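PDB 3RRK: V-type ATPase 116 kDa subunit from Meiothermus ruber, which probably forms part of the stator of a rotary proton-transporting V-type ATPase, this chain being the cytoplasmic N-terminal domain of the membrane subunit I. Local coordinates for residues G129-K134 and E181-Q186; A156-L161 and N185-L190; E162-A167 and S206-A211. All blocks are in the same frame, centred on the assembly; numbering follows the deposited sequence.

All three contacts lie in one compact lobe, remote from the N-terminus of the elongated chain and built on the antiparallel sheet of strands 148-155, 187-194 and 177-182. Contact 1 sets the end of helix 94-138 against the hairpin of strands 177-182 and 187-194. Contact 2 sets the start of helix 158-172 on the sheet's other face. Contact 3 joins that helix to the loop after helix 198-206. The centre of contact 2 is about 10 Å from that of contact 1 and about 11 Å from that of contact 3. Along the chain come 129-134, 156-161, 162-167, 181-190 and 206-211. Contact 3 alternates with both others, which ties distant sequence into one lobe.

Contact 1. Residues G129-K134 and E181-Q186; sequences GKAAEK and EPLENQ
The flat groups that matter here are the peptide carbonyl of P182, which the end of K134 meets, and the carboxylate of E181, which only lies near. K134 NZ reaches P182 O at 3.1 Å, a weak hydrogen bond. The carboxylate of E181 stays further off, with OE1 4.5 Å from K134 NZ. That is beyond a salt bridge, though the opposite charges may still attract.

K134 carries most of the contact. Its CG stands anti to the carbonyl carbon (chi1 -61°). Bends at chi2 and chi4 (69°) then swing the ammonium group to the P182 carbonyl. Nearer the helix, K134 CB rests on E181 CB at 4.0 Å. The aliphatic part of K134 also runs past L183 in the opposite direction, with K134 CG 4.0 Å from L183 CD1.

The other branch of L183 serves a different partner. A131, about one turn before K134, has its CB 4.2 Å from L183 CD2. The two methyls of L183 thus lie against successive turns of the helix. L183 also touches L154 of strand 148-155. A bound buffer molecule, probably from the crystallisation liquor, lies near its side chain.

The backbone bond from L183 N to Q186 O, 2.8 Å, closes the turn after strand 177-182. E181 is in turn paired with A188 on strand 187-194. This is the turn end of a beta hairpin, packed against the end of the long helix 94-138.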
ATOM      1  N   GLY A 129     -17.493   1.220  19.744  1.00 56.66           N
ATOM      2  CA  GLY A 129     -18.798   1.846  19.805  1.00 69.13           C
ATOM      3  C   GLY A 129     -19.554   1.748  21.118  1.00 75.47           C
ATOM      4  O   GLY A 129     -19.751   2.756  21.799  1.00 76.71           O
ATOM      5  N   LYS A 130     -20.003   0.544  21.464  1.00 78.95           N
ATOM      6  CA  LYS A 130     -20.806   0.362  22.668  1.00 77.69           C
ATOM      7  C   LYS A 130     -20.045   0.752  23.924  1.00 75.09           C
ATOM      8  O   LYS A 130     -20.630   1.283  24.857  1.00 81.25           O
ATOM      9  CB  LYS A 130     -21.343  -1.065  22.782  1.00 86.19           C
ATOM     10  CG  LYS A 130     -22.405  -1.402  21.747  1.00106.85           C
ATOM     11  CD  LYS A 130     -23.560  -0.395  21.759  1.00122.95           C
ATOM     12  CE  LYS A 130     -24.405  -0.511  20.485  1.00136.75           C
ATOM     13  NZ  LYS A 130     -25.668   0.291  20.529  1.00143.25           N
ATOM     14  N   ALA A 131     -18.742   0.501  23.943  1.00 71.81           N
ATOM     15  CA  ALA A 131     -17.924   0.844  25.096  1.00 71.12           C
ATOM     16  C   ALA A 131     -17.941   2.350  25.337  1.00 77.09           C
ATOM     17  O   ALA A 131     -18.143   2.805  26.462  1.00 82.33           O
ATOM     18  CB  ALA A 131     -16.508   0.357  24.905  1.00 67.52           C
ATOM     19  N   ALA A 132     -17.732   3.120  24.277  1.00 71.12           N
ATOM     20  CA  ALA A 132     -17.749   4.573  24.379  1.00 65.16           C
ATOM     21  C   ALA A 132     -19.124   5.123  24.792  1.00 74.00           C
ATOM     22  O   ALA A 132     -19.216   6.120  25.512  1.00 72.03           O
ATOM     23  CB  ALA A 132     -17.298   5.192  23.075  1.00 59.69           C
ATOM     24  N   GLU A 133     -20.190   4.477  24.334  1.00 76.08           N
ATOM     25  CA  GLU A 133     -21.537   4.886  24.712  1.00 76.72           C
ATOM     26  C   GLU A 133     -21.714   4.695  26.209  1.00 83.30           C
ATOM     27  O   GLU A 133     -22.087   5.625  26.928  1.00 87.85           O
ATOM     28  CB  GLU A 133     -22.579   4.077  23.939  1.00 76.34           C
ATOM     29  CG  GLU A 133     -24.000   4.330  24.358  1.00 88.81           C
ATOM     30  CD  GLU A 133     -25.011   3.637  23.460  1.00103.64           C
ATOM     31  OE1 GLU A 133     -24.729   3.487  22.254  1.00101.44           O
ATOM     32  OE2 GLU A 133     -26.092   3.243  23.960  1.00115.89           O
ATOM     33  N   LYS A 134     -21.412   3.490  26.676  1.00 85.74           N
ATOM     34  CA  LYS A 134     -21.556   3.149  28.087  1.00 87.11           C
ATOM     35  C   LYS A 134     -20.775   4.102  28.991  1.00 77.75           C
ATOM     36  O   LYS A 134     -21.333   4.698  29.910  1.00 81.79           O
ATOM     37  CB  LYS A 134     -21.115   1.702  28.346  1.00 89.07           C
ATOM     38  CG  LYS A 134     -21.909   0.629  27.592  1.00 90.97           C
ATOM     39  CD  LYS A 134     -23.389   0.906  27.617  1.00 97.40           C
ATOM     40  CE  LYS A 134     -24.172  -0.265  27.056  1.00107.79           C
ATOM     41  NZ  LYS A 134     -24.126  -1.455  27.954  1.00109.20           N
ATOM     42  N   GLU A 181     -20.669  -0.868  33.572  1.00 85.41           N
ATOM     43  CA  GLU A 181     -21.763  -1.314  32.726  1.00 88.29           C
ATOM     44  C   GLU A 181     -21.321  -2.558  32.000  1.00 86.90           C
ATOM     45  O   GLU A 181     -20.161  -2.669  31.606  1.00 84.60           O
ATOM     46  CB  GLU A 181     -22.182  -0.230  31.727  1.00 86.99           C
ATOM     47  CG  GLU A 181     -23.140   0.799  32.298  1.00 90.86           C
ATOM     48  CD  GLU A 181     -24.384   0.162  32.895  1.00102.35           C
ATOM     49  OE1 GLU A 181     -24.912  -0.796  32.286  1.00104.28           O
ATOM     50  OE2 GLU A 181     -24.827   0.613  33.977  1.00107.44           O
ATOM     51  N   PRO A 182     -22.245  -3.506  31.831  1.00 92.84           N
ATOM     52  CA  PRO A 182     -21.953  -4.777  31.165  1.00 94.51           C
ATOM     53  C   PRO A 182     -21.770  -4.612  29.661  1.00 90.66           C
ATOM     54  O   PRO A 182     -22.574  -3.971  28.979  1.00 81.24           O
ATOM     55  CB  PRO A 182     -23.202  -5.614  31.455  1.00 97.42           C
ATOM     56  CG  PRO A 182     -24.296  -4.604  31.583  1.00 99.77           C
ATOM     57  CD  PRO A 182     -23.661  -3.394  32.224  1.00 96.46           C
ATOM     58  N   LEU A 183     -20.687  -5.182  29.157  1.00 96.12           N
ATOM     59  CA  LEU A 183     -20.480  -5.295  27.728  1.00 94.86           C
ATOM     60  C   LEU A 183     -20.871  -6.718  27.362  1.00105.99           C
ATOM     61  O   LEU A 183     -21.296  -7.484  28.226  1.00112.88           O
ATOM     62  CB  LEU A 183     -19.020  -5.018  27.388  1.00 79.92           C
ATOM     63  CG  LEU A 183     -18.762  -3.758  26.567  1.00 68.47           C
ATOM     64  CD1 LEU A 183     -19.797  -2.701  26.849  1.00 66.02           C
ATOM     65  CD2 LEU A 183     -17.363  -3.237  26.836  1.00 66.32           C
ATOM     66  N   GLU A 184     -20.737  -7.078  26.092  1.00107.46           N
ATOM     67  CA  GLU A 184     -21.107  -8.420  25.671  1.00112.18           C
ATOM     68  C   GLU A 184     -20.377  -9.490  26.492  1.00105.92           C
ATOM     69  O   GLU A 184     -20.973 -10.487  26.892  1.00110.66           O
ATOM     70  CB  GLU A 184     -20.880  -8.601  24.166  1.00125.17           C
ATOM     71  CG  GLU A 184     -21.905  -7.866  23.293  1.00138.88           C
ATOM     72  CD  GLU A 184     -21.712  -8.109  21.797  1.00149.03           C
ATOM     73  OE1 GLU A 184     -20.567  -8.372  21.371  1.00152.52           O
ATOM     74  OE2 GLU A 184     -22.709  -8.035  21.042  1.00151.72           O
ATOM     75  N   ASN A 185     -19.095  -9.270  26.760  1.00 99.66           N
ATOM     76  CA  ASN A 185     -18.311 -10.196  27.571  1.00 97.41           C
ATOM     77  C   ASN A 185     -17.698  -9.529  28.793  1.00 93.40           C
ATOM     78  O   ASN A 185     -17.860  -9.989  29.919  1.00 95.35           O
ATOM     79  CB  ASN A 185     -17.204 -10.838  26.736  1.00101.05           C
ATOM     80  CG  ASN A 185     -17.616 -12.172  26.147  1.00109.75           C
ATOM     81  OD1 ASN A 185     -18.731 -12.649  26.370  1.00115.11           O
ATOM     82  ND2 ASN A 185     -16.723 -12.774  25.376  1.00108.86           N
ATOM     83  N   GLN A 186     -16.987  -8.438  28.558  1.00 94.63           N
ATOM     84  CA  GLN A 186     -16.339  -7.695  29.624  1.00 96.11           C
ATOM     85  C   GLN A 186     -17.284  -6.672  30.246  1.00 92.10           C
ATOM     86  O   GLN A 186     -18.476  -6.623  29.930  1.00 88.44           O
ATOM     87  CB  GLN A 186     -15.099  -6.979  29.081  1.00101.19           C
ATOM     88  CG  GLN A 186     -14.093  -7.898  28.399  1.00105.54           C
ATOM     89  CD  GLN A 186     -12.875  -7.155  27.881  1.00107.54           C
ATOM     90  OE1 GLN A 186     -12.032  -6.696  28.657  1.00106.98           O
ATOM     91  NE2 GLN A 186     -12.778  -7.031  26.560  1.00108.82           N
TER

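Contact 2. Residues A156-L161 and N185-L190; sequences AKPEEL and NQLAAL
Apolar packing joins P158 and L161, at the start of helix 158-172, to L187 and A189 of strand 187-194. L187 is the main player. An extended second torsion (chi2 172°) carries its CD1 out to the proline. There L187 CD1 lies 3.8 Å from both P158 CG and P158 CD, and 3.6 Å from P158 N. The proline ring and the leucine cross at about a right angle. One turn on, L161 CD1 touches A189 CB at 4.1 Å. L161 also leans on L178 and A180 of strand 177-182. A156 takes part through its backbone, which runs close to Q186: A156 O lies 4.1 Å from Q186 CA.

The polar interactions stay within 156-161. K157 takes the N-cap position, and its O accepts the N-H of L161 at 3.1 Å. The carboxylate of E160 folds back to the chain before the helix: A156 N points at E160 OE1 across 3.3 Å, nearly straight at 168° but weak.

Backbone bonds to strand 148-155 hold the sheet side. L187 pairs with V155 and A189 with F153. Alternate residues face opposite ways: L187 and A189 meet this helix, while A188 and L190 meet helix 94-138.

The chemistry implies van der Waals packing: proline, leucine and alanine groups fit the helix start to the sheet, and the bonds that order each segment lie within it or go to other strands.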
ATOM      1  N   ALA A 156     -13.009  -7.988  33.220  1.00 88.40           N
ATOM      2  CA  ALA A 156     -13.683  -9.171  32.684  1.00 92.51           C
ATOM      3  C   ALA A 156     -14.830  -9.635  33.570  1.00 95.38           C
ATOM      4  O   ALA A 156     -15.976  -9.729  33.136  1.00 91.34           O
ATOM      5  CB  ALA A 156     -12.685 -10.292  32.468  1.00 88.52           C
ATOM      6  N   LYS A 157     -14.515  -9.912  34.825  1.00104.65           N
ATOM      7  CA  LYS A 157     -15.508 -10.437  35.749  1.00112.48           C
ATOM      8  C   LYS A 157     -15.951  -9.378  36.770  1.00110.72           C
ATOM      9  O   LYS A 157     -15.151  -8.540  37.192  1.00104.45           O
ATOM     10  CB  LYS A 157     -14.942 -11.678  36.456  1.00117.70           C
ATOM     11  CG  LYS A 157     -14.151 -12.608  35.534  1.00117.33           C
ATOM     12  CD  LYS A 157     -13.598 -13.822  36.269  1.00120.28           C
ATOM     13  CE  LYS A 157     -12.881 -14.757  35.296  1.00125.08           C
ATOM     14  NZ  LYS A 157     -12.392 -16.019  35.937  1.00127.90           N
ATOM     15  N   PRO A 158     -17.236  -9.401  37.153  1.00115.09           N
ATOM     16  CA  PRO A 158     -17.705  -8.576  38.273  1.00114.76           C
ATOM     17  C   PRO A 158     -16.912  -8.882  39.549  1.00108.94           C
ATOM     18  O   PRO A 158     -16.871  -8.072  40.478  1.00105.74           O
ATOM     19  CB  PRO A 158     -19.169  -9.002  38.429  1.00116.93           C
ATOM     20  CG  PRO A 158     -19.577  -9.434  37.059  1.00116.37           C
ATOM     21  CD  PRO A 158     -18.349 -10.068  36.452  1.00117.97           C
ATOM     22  N   GLU A 159     -16.286 -10.054  39.579  1.00105.65           N
ATOM     23  CA  GLU A 159     -15.418 -10.441  40.680  1.00105.71           C
ATOM     24  C   GLU A 159     -14.155  -9.591  40.660  1.00100.69           C
ATOM     25  O   GLU A 159     -13.667  -9.160  41.703  1.00102.25           O
ATOM     26  CB  GLU A 159     -15.055 -11.927  40.583  1.00112.46           C
ATOM     27  CG  GLU A 159     -16.214 -12.895  40.862  1.00125.48           C
ATOM     28  CD  GLU A 159     -17.258 -12.937  39.747  1.00131.02           C
ATOM     29  OE1 GLU A 159     -16.894 -12.711  38.574  1.00130.52           O
ATOM     30  OE2 GLU A 159     -18.445 -13.201  40.047  1.00133.07           O
ATOM     31  N   GLU A 160     -13.631  -9.348  39.464  1.00 98.44           N
ATOM     32  CA  GLU A 160     -12.422  -8.547  39.316  1.00101.75           C
ATOM     33  C   GLU A 160     -12.710  -7.089  39.671  1.00 95.51           C
ATOM     34  O   GLU A 160     -11.865  -6.394  40.232  1.00 94.92           O
ATOM     35  CB  GLU A 160     -11.849  -8.662  37.894  1.00105.16           C
ATOM     36  CG  GLU A 160     -10.362  -8.325  37.804  1.00112.00           C
ATOM     37  CD  GLU A 160      -9.793  -8.429  36.392  1.00117.61           C
ATOM     38  OE1 GLU A 160     -10.583  -8.509  35.422  1.00117.51           O
ATOM     39  OE2 GLU A 160      -8.547  -8.426  36.261  1.00118.22           O
ATOM     40  N   LEU A 161     -13.914  -6.634  39.350  1.00 88.16           N
ATOM     41  CA  LEU A 161     -14.300  -5.272  39.655  1.00 83.70           C
ATOM     42  C   LEU A 161     -14.197  -5.032  41.155  1.00 90.26           C
ATOM     43  O   LEU A 161     -13.751  -3.976  41.599  1.00 94.50           O
ATOM     44  CB  LEU A 161     -15.722  -5.011  39.180  1.00 85.70           C
ATOM     45  CG  LEU A 161     -16.211  -3.571  39.340  1.00 83.10           C
ATOM     46  CD1 LEU A 161     -15.337  -2.620  38.547  1.00 72.89           C
ATOM     47  CD2 LEU A 161     -17.664  -3.447  38.907  1.00 86.39           C
ATOM     48  N   ASN A 185     -19.095  -9.270  26.760  1.00 99.66           N
ATOM     49  CA  ASN A 185     -18.311 -10.196  27.571  1.00 97.41           C
ATOM     50  C   ASN A 185     -17.698  -9.529  28.793  1.00 93.40           C
ATOM     51  O   ASN A 185     -17.860  -9.989  29.919  1.00 95.35           O
ATOM     52  CB  ASN A 185     -17.204 -10.838  26.736  1.00101.05           C
ATOM     53  CG  ASN A 185     -17.616 -12.172  26.147  1.00109.75           C
ATOM     54  OD1 ASN A 185     -18.731 -12.649  26.370  1.00115.11           O
ATOM     55  ND2 ASN A 185     -16.723 -12.774  25.376  1.00108.86           N
ATOM     56  N   GLN A 186     -16.987  -8.438  28.558  1.00 94.63           N
ATOM     57  CA  GLN A 186     -16.339  -7.695  29.624  1.00 96.11           C
ATOM     58  C   GLN A 186     -17.284  -6.672  30.246  1.00 92.10           C
ATOM     59  O   GLN A 186     -18.476  -6.623  29.930  1.00 88.44           O
ATOM     60  CB  GLN A 186     -15.099  -6.979  29.081  1.00101.19           C
ATOM     61  CG  GLN A 186     -14.093  -7.898  28.399  1.00105.54           C
ATOM     62  CD  GLN A 186     -12.875  -7.155  27.881  1.00107.54           C
ATOM     63  OE1 GLN A 186     -12.032  -6.696  28.657  1.00106.98           O
ATOM     64  NE2 GLN A 186     -12.778  -7.031  26.560  1.00108.82           N
ATOM     65  N   LEU A 187     -16.729  -5.855  31.131  1.00 89.12           N
ATOM     66  CA  LEU A 187     -17.471  -4.787  31.771  1.00 86.92           C
ATOM     67  C   LEU A 187     -16.764  -3.464  31.524  1.00 85.92           C
ATOM     68  O   LEU A 187     -15.555  -3.360  31.734  1.00 91.20           O
ATOM     69  CB  LEU A 187     -17.550  -5.036  33.272  1.00 88.30           C
ATOM     70  CG  LEU A 187     -18.276  -6.288  33.746  1.00 91.91           C
ATOM     71  CD1 LEU A 187     -18.073  -6.445  35.240  1.00 95.20           C
ATOM     72  CD2 LEU A 187     -19.751  -6.196  33.401  1.00 93.64           C
ATOM     73  N   ALA A 188     -17.507  -2.460  31.064  1.00 77.63           N
ATOM     74  CA  ALA A 188     -16.968  -1.116  30.946  1.00 70.27           C
ATOM     75  C   ALA A 188     -17.072  -0.443  32.310  1.00 75.99           C
ATOM     76  O   ALA A 188     -18.167  -0.240  32.832  1.00 73.76           O
ATOM     77  CB  ALA A 188     -17.730  -0.330  29.904  1.00 69.57           C
ATOM     78  N   ALA A 189     -15.928  -0.128  32.901  1.00 73.31           N
ATOM     79  CA  ALA A 189     -15.902   0.482  34.220  1.00 67.17           C
ATOM     80  C   ALA A 189     -15.344   1.888  34.132  1.00 69.44           C
ATOM     81  O   ALA A 189     -14.636   2.225  33.189  1.00 76.68           O
ATOM     82  CB  ALA A 189     -15.068  -0.349  35.167  1.00 60.56           C
ATOM     83  N   LEU A 190     -15.665   2.705  35.122  1.00 64.14           N
ATOM     84  CA  LEU A 190     -15.142   4.050  35.195  1.00 61.23           C
ATOM     85  C   LEU A 190     -14.844   4.376  36.653  1.00 64.54           C
ATOM     86  O   LEU A 190     -15.640   4.061  37.540  1.00 65.57           O
ATOM     87  CB  LEU A 190     -16.168   5.029  34.631  1.00 64.76           C
ATOM     88  CG  LEU A 190     -15.786   6.511  34.636  1.00 69.02           C
ATOM     89  CD1 LEU A 190     -14.934   6.829  33.425  1.00 70.12           C
ATOM     90  CD2 LEU A 190     -17.031   7.383  34.659  1.00 74.97           C
TER

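Contact 3. Residues E162-A167 and S206-A211; sequences EAVRKA and SRLGLA
Two leucines of the loop, L208 and L210, reach across to V164 and its neighbours on helix 158-172. Side chain to side chain, the contact is apolar. The first two torsions of L208 (chi1 -63°, chi2 -176°) together send CD1 to the helix surface. There CD1 sits 3.7 Å from V164 CA and 3.8 Å from A163 O. The same L208 CD1 is 4.1 Å from A167 CB, one turn on from A163. This single methyl therefore rests among A163, V164 and A167, where the small alanines let it come close to the backbone.

V164 offers CG2 to both leucines. V164 CG2 lies 3.9 Å from L208 CD1 and 3.4 Å from L210 CD1, and the valine is set at a slant to each. Outside the two segments, V164 and L210 both touch L205 and F153, and they continue a shared apolar core under the helix.

Charged groups act on another side of the helix. R165 NH1 and E162 OE2 form a salt bridge of 3.3 Å, with E162 CD at the edge of the guanidinium, in its plane.

Backbone bonds shape the loop. G209 N bonds to S206 O at 3.2 Å, and L210 N bonds to L205 O. With G209 at positive phi as the C-prime residue, this is a Schellman motif ending helix 198-206, its leucines turned onto the neighbouring helix.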
ATOM      1  N   GLU A 162     -14.601  -6.027  41.932  1.00 91.65           N
ATOM      2  CA  GLU A 162     -14.542  -5.936  43.381  1.00 95.01           C
ATOM      3  C   GLU A 162     -13.123  -5.766  43.891  1.00 93.44           C
ATOM      4  O   GLU A 162     -12.860  -4.899  44.723  1.00 99.21           O
ATOM      5  CB  GLU A 162     -15.181  -7.166  44.012  1.00103.60           C
ATOM      6  CG  GLU A 162     -16.653  -7.235  43.723  1.00114.09           C
ATOM      7  CD  GLU A 162     -17.286  -5.856  43.726  1.00119.43           C
ATOM      8  OE1 GLU A 162     -17.234  -5.177  44.779  1.00119.02           O
ATOM      9  OE2 GLU A 162     -17.819  -5.446  42.670  1.00120.12           O
ATOM     10  N   ALA A 163     -12.213  -6.598  43.396  1.00 84.06           N
ATOM     11  CA  ALA A 163     -10.813  -6.513  43.790  1.00 81.76           C
ATOM     12  C   ALA A 163     -10.298  -5.087  43.602  1.00 80.76           C
ATOM     13  O   ALA A 163      -9.511  -4.585  44.412  1.00 84.79           O
ATOM     14  CB  ALA A 163      -9.966  -7.515  42.988  1.00 70.79           C
ATOM     15  N   VAL A 164     -10.760  -4.452  42.525  1.00 70.12           N
ATOM     16  CA  VAL A 164     -10.430  -3.067  42.203  1.00 72.95           C
ATOM     17  C   VAL A 164     -11.051  -2.107  43.216  1.00 75.29           C
ATOM     18  O   VAL A 164     -10.382  -1.216  43.755  1.00 69.24           O
ATOM     19  CB  VAL A 164     -10.981  -2.685  40.818  1.00 70.26           C
ATOM     20  CG1 VAL A 164     -10.857  -1.192  40.585  1.00 71.51           C
ATOM     21  CG2 VAL A 164     -10.276  -3.455  39.737  1.00 68.49           C
ATOM     22  N   ARG A 165     -12.346  -2.286  43.442  1.00 73.05           N
ATOM     23  CA  ARG A 165     -13.053  -1.511  44.442  1.00 77.54           C
ATOM     24  C   ARG A 165     -12.318  -1.633  45.772  1.00 81.54           C
ATOM     25  O   ARG A 165     -12.174  -0.650  46.500  1.00 82.97           O
ATOM     26  CB  ARG A 165     -14.501  -1.988  44.559  1.00 78.15           C
ATOM     27  CG  ARG A 165     -15.292  -1.305  45.658  1.00 93.15           C
ATOM     28  CD  ARG A 165     -16.788  -1.605  45.562  1.00101.79           C
ATOM     29  NE  ARG A 165     -17.494  -0.632  44.727  1.00105.69           N
ATOM     30  CZ  ARG A 165     -18.163  -0.925  43.615  1.00105.13           C
ATOM     31  NH1 ARG A 165     -18.237  -2.178  43.177  1.00105.16           N
ATOM     32  NH2 ARG A 165     -18.767   0.042  42.940  1.00101.06           N
ATOM     33  N   LYS A 166     -11.829  -2.835  46.066  1.00 82.07           N
ATOM     34  CA  LYS A 166     -11.084  -3.069  47.295  1.00 92.20           C
ATOM     35  C   LYS A 166      -9.775  -2.300  47.301  1.00 89.34           C
ATOM     36  O   LYS A 166      -9.484  -1.578  48.251  1.00 95.73           O
ATOM     37  CB  LYS A 166     -10.811  -4.555  47.518  1.00106.97           C
ATOM     38  CG  LYS A 166      -9.827  -4.816  48.654  1.00119.51           C
ATOM     39  CD  LYS A 166      -9.746  -6.289  49.028  1.00129.01           C
ATOM     40  CE  LYS A 166      -8.650  -6.542  50.064  1.00135.16           C
ATOM     41  NZ  LYS A 166      -7.281  -6.311  49.509  1.00135.26           N
ATOM     42  N   ALA A 167      -8.979  -2.463  46.250  1.00 79.41           N
ATOM     43  CA  ALA A 167      -7.752  -1.685  46.106  1.00 77.15           C
ATOM     44  C   ALA A 167      -8.018  -0.180  46.237  1.00 80.10           C
ATOM     45  O   ALA A 167      -7.384   0.499  47.042  1.00 78.67           O
ATOM     46  CB  ALA A 167      -7.087  -1.987  44.774  1.00 69.24           C
ATOM     47  N   SER A 206      -2.900  -0.424  37.972  1.00 59.94           N
ATOM     48  CA  SER A 206      -1.619  -0.972  37.561  1.00 59.08           C
ATOM     49  C   SER A 206      -1.227  -2.204  38.382  1.00 63.71           C
ATOM     50  O   SER A 206      -0.676  -3.159  37.854  1.00 63.82           O
ATOM     51  CB  SER A 206      -0.531   0.094  37.645  1.00 57.96           C
ATOM     52  OG  SER A 206       0.701  -0.411  37.163  1.00 57.61           O
ATOM     53  N   ARG A 207      -1.512  -2.186  39.678  1.00 73.31           N
ATOM     54  CA  ARG A 207      -1.134  -3.304  40.534  1.00 72.91           C
ATOM     55  C   ARG A 207      -2.103  -4.480  40.384  1.00 66.88           C
ATOM     56  O   ARG A 207      -1.891  -5.534  40.960  1.00 70.64           O
ATOM     57  CB  ARG A 207      -0.980  -2.859  41.999  1.00 73.77           C
ATOM     58  CG  ARG A 207      -0.054  -1.655  42.152  1.00 86.71           C
ATOM     59  CD  ARG A 207       0.694  -1.603  43.484  1.00 98.08           C
ATOM     60  NE  ARG A 207       1.290  -0.281  43.716  1.00113.01           N
ATOM     61  CZ  ARG A 207       2.363   0.205  43.083  1.00117.39           C
ATOM     62  NH1 ARG A 207       2.991  -0.511  42.151  1.00109.02           N
ATOM     63  NH2 ARG A 207       2.811   1.425  43.380  1.00119.23           N
ATOM     64  N   LEU A 208      -3.150  -4.306  39.585  1.00 63.90           N
ATOM     65  CA  LEU A 208      -4.068  -5.408  39.280  1.00 64.02           C
ATOM     66  C   LEU A 208      -3.975  -5.853  37.815  1.00 69.49           C
ATOM     67  O   LEU A 208      -4.754  -6.688  37.350  1.00 71.92           O
ATOM     68  CB  LEU A 208      -5.505  -5.032  39.642  1.00 62.80           C
ATOM     69  CG  LEU A 208      -5.617  -4.796  41.146  1.00 70.03           C
ATOM     70  CD1 LEU A 208      -7.042  -4.508  41.580  1.00 73.46           C
ATOM     71  CD2 LEU A 208      -5.052  -6.010  41.881  1.00 72.10           C
ATOM     72  N   GLY A 209      -3.006  -5.292  37.097  1.00 66.25           N
ATOM     73  CA  GLY A 209      -2.809  -5.612  35.698  1.00 66.85           C
ATOM     74  C   GLY A 209      -3.857  -5.023  34.773  1.00 69.73           C
ATOM     75  O   GLY A 209      -4.101  -5.539  33.687  1.00 78.40           O
ATOM     76  N   LEU A 210      -4.488  -3.943  35.208  1.00 74.18           N
ATOM     77  CA  LEU A 210      -5.490  -3.269  34.400  1.00 72.18           C
ATOM     78  C   LEU A 210      -4.937  -1.932  33.917  1.00 78.39           C
ATOM     79  O   LEU A 210      -3.990  -1.394  34.490  1.00 84.43           O
ATOM     80  CB  LEU A 210      -6.746  -3.031  35.232  1.00 63.90           C
ATOM     81  CG  LEU A 210      -7.378  -4.255  35.888  1.00 56.12           C
ATOM     82  CD1 LEU A 210      -8.406  -3.827  36.929  1.00 52.23           C
ATOM     83  CD2 LEU A 210      -8.018  -5.106  34.819  1.00 61.00           C
ATOM     84  N   ALA A 211      -5.525  -1.385  32.867  1.00 74.12           N
ATOM     85  CA  ALA A 211      -5.036  -0.128  32.325  1.00 64.33           C
ATOM     86  C   ALA A 211      -6.181   0.695  31.773  1.00 63.31           C
ATOM     87  O   ALA A 211      -7.245   0.156  31.462  1.00 66.03           O
ATOM     88  CB  ALA A 211      -3.995  -0.382  31.236  1.00 48.76           C
TER